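Pyocin S8 (Pseudomonas aeruginosa, PDB 6W0V) is a bacteriocin whose nuclease domain, the part in this chain, is an H-N-H DNase that probably kills target cells by cutting their DNA. Local coordinates at residues E50-A55 with Y94-V99. The protein carries 1 engineered substitution. Numbering follows the deposited sequence.
Sequences EQFWVA and YAIHHV. Engineered in segment 94-99: Ala95 (natural residue Glu).
Ile96 and Phe52 approach from opposite directions, the methyl of one settling over a face of the other, in a small example of how an apolar side chain from a strand seats itself against the face of an aromatic ring on a helix. The terminal methyl CD1 of Ile96 lies over one face of the Phe52 ring, 3.7 Å from its centroid and 15° off the ring normal, a CH-pi contact. It sits toward the CG-CD1 side, with the closest pair Phe52 CD1 to Ile96 CD1 at 3.6 Å. An extended chain, with CD1 anti to CA (chi2 167°), carries this methyl across the gap between strand and helix. The same methyl approaches the indole of Trp53 obliquely, 3.8 Å from NE1, so it is shared by two aromatic groups. These are themselves fitted together: Phe52 CD1 lies over the centre of the Trp53 indole, 3.5 Å above its plane, while Trp53 CG lies at the edge of the Phe52 ring. On its benzo side, Trp53 meets the CB of Tyr94, 3.8 Å from CZ2; the two side chains run roughly at right angles, and the phenol leads away from the helix, Tyr94 packing on Tyr52 of the immunity protein chain. No direct hydrogen bond spans the segments. Instead, a water in the indole plane accepts from Trp53 NE1 at 2.9 Å and donates to Tyr94 O at 2.7 Å, satisfying the buried indole N-H. Helix 45-57 thus packs against strand 95-98, outermost within this chain in a small antiparallel sheet of the H-N-H nuclease domain, which pairs with strand 114-117. Val116 of that strand and Leu37 of helix 31-37 also touch Phe52.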
loop_
_atom_site.group_PDB
_atom_site.type_symbol
_atom_site.label_atom_id
_atom_site.label_comp_id
_atom_site.label_asym_id
_atom_site.label_seq_id
_atom_site.Cartn_x
_atom_site.Cartn_y
_atom_site.Cartn_z
ATOM N N GLU A 50 0.457 -11.233 -3.049
ATOM C CA GLU A 50 -0.994 -10.977 -3.154
ATOM C C GLU A 50 -1.715 -11.712 -2.033
ATOM O O GLU A 50 -2.530 -11.134 -1.344
ATOM C CB GLU A 50 -1.528 -11.438 -4.491
ATOM C CG GLU A 50 -1.120 -10.521 -5.596
ATOM C CD GLU A 50 -1.728 -10.904 -6.923
ATOM O OE1 GLU A 50 -2.488 -11.893 -6.959
ATOM O OE2 GLU A 50 -1.440 -10.212 -7.904
ATOM N N GLN A 51 -1.434 -12.987 -1.857
ATOM C CA GLN A 51 -2.183 -13.767 -0.860
ATOM C C GLN A 51 -1.854 -13.210 0.516
ATOM O O GLN A 51 -2.708 -13.224 1.383
ATOM C CB GLN A 51 -1.834 -15.236 -0.995
ATOM C CG GLN A 51 -2.321 -15.796 -2.314
ATOM C CD GLN A 51 -2.289 -17.297 -2.297
ATOM O OE1 GLN A 51 -2.580 -17.914 -1.277
ATOM N NE2 GLN A 51 -1.901 -17.875 -3.423
ATOM N N PHE A 52 -0.630 -12.742 0.684
ATOM C CA PHE A 52 -0.161 -12.120 1.935
ATOM C C PHE A 52 -1.073 -10.939 2.252
ATOM O O PHE A 52 -1.705 -10.878 3.313
ATOM C CB PHE A 52 1.292 -11.719 1.736
ATOM C CG PHE A 52 1.906 -11.018 2.901
ATOM C CD1 PHE A 52 1.643 -9.683 3.142
ATOM C CD2 PHE A 52 2.756 -11.704 3.747
ATOM C CE1 PHE A 52 2.239 -9.044 4.209
ATOM C CE2 PHE A 52 3.355 -11.065 4.811
ATOM C CZ PHE A 52 3.089 -9.738 5.042
ATOM N N TRP A 53 -1.158 -10.023 1.311
ATOM C CA TRP A 53 -1.923 -8.788 1.575
ATOM C C TRP A 53 -3.406 -9.100 1.622
ATOM O O TRP A 53 -4.092 -8.453 2.402
ATOM C CB TRP A 53 -1.589 -7.724 0.553
ATOM C CG TRP A 53 -0.217 -7.206 0.797
ATOM C CD1 TRP A 53 0.846 -7.290 -0.041
ATOM C CD2 TRP A 53 0.266 -6.599 2.003
ATOM N NE1 TRP A 53 1.944 -6.731 0.537
ATOM C CE2 TRP A 53 1.622 -6.295 1.791
ATOM C CE3 TRP A 53 -0.317 -6.235 3.217
ATOM C CZ2 TRP A 53 2.397 -5.646 2.746
ATOM C CZ3 TRP A 53 0.451 -5.605 4.164
ATOM C CH2 TRP A 53 1.792 -5.319 3.933
ATOM N N VAL A 54 -3.874 -10.053 0.831
ATOM C CA VAL A 54 -5.287 -10.493 0.918
ATOM C C VAL A 54 -5.537 -11.003 2.328
ATOM O O VAL A 54 -6.558 -10.679 2.909
ATOM C CB VAL A 54 -5.620 -11.548 -0.141
ATOM C CG1 VAL A 54 -6.916 -12.273 0.162
ATOM C CG2 VAL A 54 -5.653 -10.921 -1.517
ATOM N N ALA A 55 -4.622 -11.792 2.867
ATOM C CA ALA A 55 -4.779 -12.363 4.213
ATOM C C ALA A 55 -4.809 -11.219 5.220
ATOM O O ALA A 55 -5.611 -11.271 6.141
ATOM C CB ALA A 55 -3.667 -13.332 4.484
ATOM N N TYR A 94 4.478 -0.841 1.314
ATOM C CA TYR A 94 5.075 -1.745 2.313
ATOM C C TYR A 94 5.775 -2.860 1.560
ATOM O O TYR A 94 5.185 -3.456 0.663
ATOM C CB TYR A 94 4.019 -2.257 3.273
ATOM C CG TYR A 94 3.698 -1.216 4.295
ATOM C CD1 TYR A 94 4.594 -0.931 5.307
ATOM C CD2 TYR A 94 2.552 -0.453 4.188
ATOM C CE1 TYR A 94 4.327 0.043 6.245
ATOM C CE2 TYR A 94 2.266 0.521 5.121
ATOM C CZ TYR A 94 3.156 0.770 6.147
ATOM O OH TYR A 94 2.895 1.726 7.070
ATOM N N ALA A 95 7.041 -3.039 1.888
ATOM C CA ALA A 95 7.906 -4.037 1.246
ATOM C C ALA A 95 7.895 -5.275 2.127
ATOM O O ALA A 95 7.922 -5.147 3.349
ATOM C CB ALA A 95 9.285 -3.484 1.067
ATOM N N ILE A 96 7.775 -6.432 1.506
ATOM C CA ILE A 96 8.048 -7.704 2.209
ATOM C C ILE A 96 9.510 -8.015 1.934
ATOM O O ILE A 96 9.835 -8.271 0.777
ATOM C CB ILE A 96 7.101 -8.801 1.727
ATOM C CG1 ILE A 96 5.640 -8.399 1.914
ATOM C CG2 ILE A 96 7.438 -10.100 2.429
ATOM C CD1 ILE A 96 4.674 -9.291 1.196
ATOM N N HIS A 97 10.339 -7.887 2.959
ATOM C CA HIS A 97 11.808 -7.989 2.852
ATOM C C HIS A 97 12.212 -9.409 3.209
ATOM O O HIS A 97 11.703 -9.942 4.198
ATOM C CB HIS A 97 12.482 -6.984 3.774
ATOM C CG HIS A 97 13.956 -7.148 3.802
ATOM N ND1 HIS A 97 14.730 -6.946 2.677
ATOM C CD2 HIS A 97 14.793 -7.502 4.798
ATOM C CE1 HIS A 97 15.992 -7.155 2.987
ATOM N NE2 HIS A 97 16.054 -7.501 4.278
ATOM N N HIS A 98 13.090 -9.984 2.404
ATOM C CA HIS A 98 13.754 -11.270 2.710
ATOM C C HIS A 98 14.967 -10.975 3.578
ATOM O O HIS A 98 15.912 -10.361 3.061
ATOM C CB HIS A 98 14.109 -11.974 1.419
ATOM C CG HIS A 98 12.888 -12.486 0.759
ATOM N ND1 HIS A 98 12.214 -11.763 -0.191
ATOM C CD2 HIS A 98 12.201 -13.630 0.946
ATOM C CE1 HIS A 98 11.176 -12.464 -0.597
ATOM N NE2 HIS A 98 11.154 -13.618 0.079
ATOM N N VAL A 99 14.896 -11.349 4.852
ATOM C CA VAL A 99 15.932 -11.012 5.868
ATOM C C VAL A 99 17.254 -11.606 5.394
ATOM O O VAL A 99 18.253 -10.869 5.317
ATOM C CB VAL A 99 15.548 -11.522 7.267
ATOM C CG1 VAL A 99 16.680 -11.320 8.261
ATOM C CG2 VAL A 99 14.281 -10.849 7.755
HETATM O O HOH W 1 4.527 -5.828 -0.452
#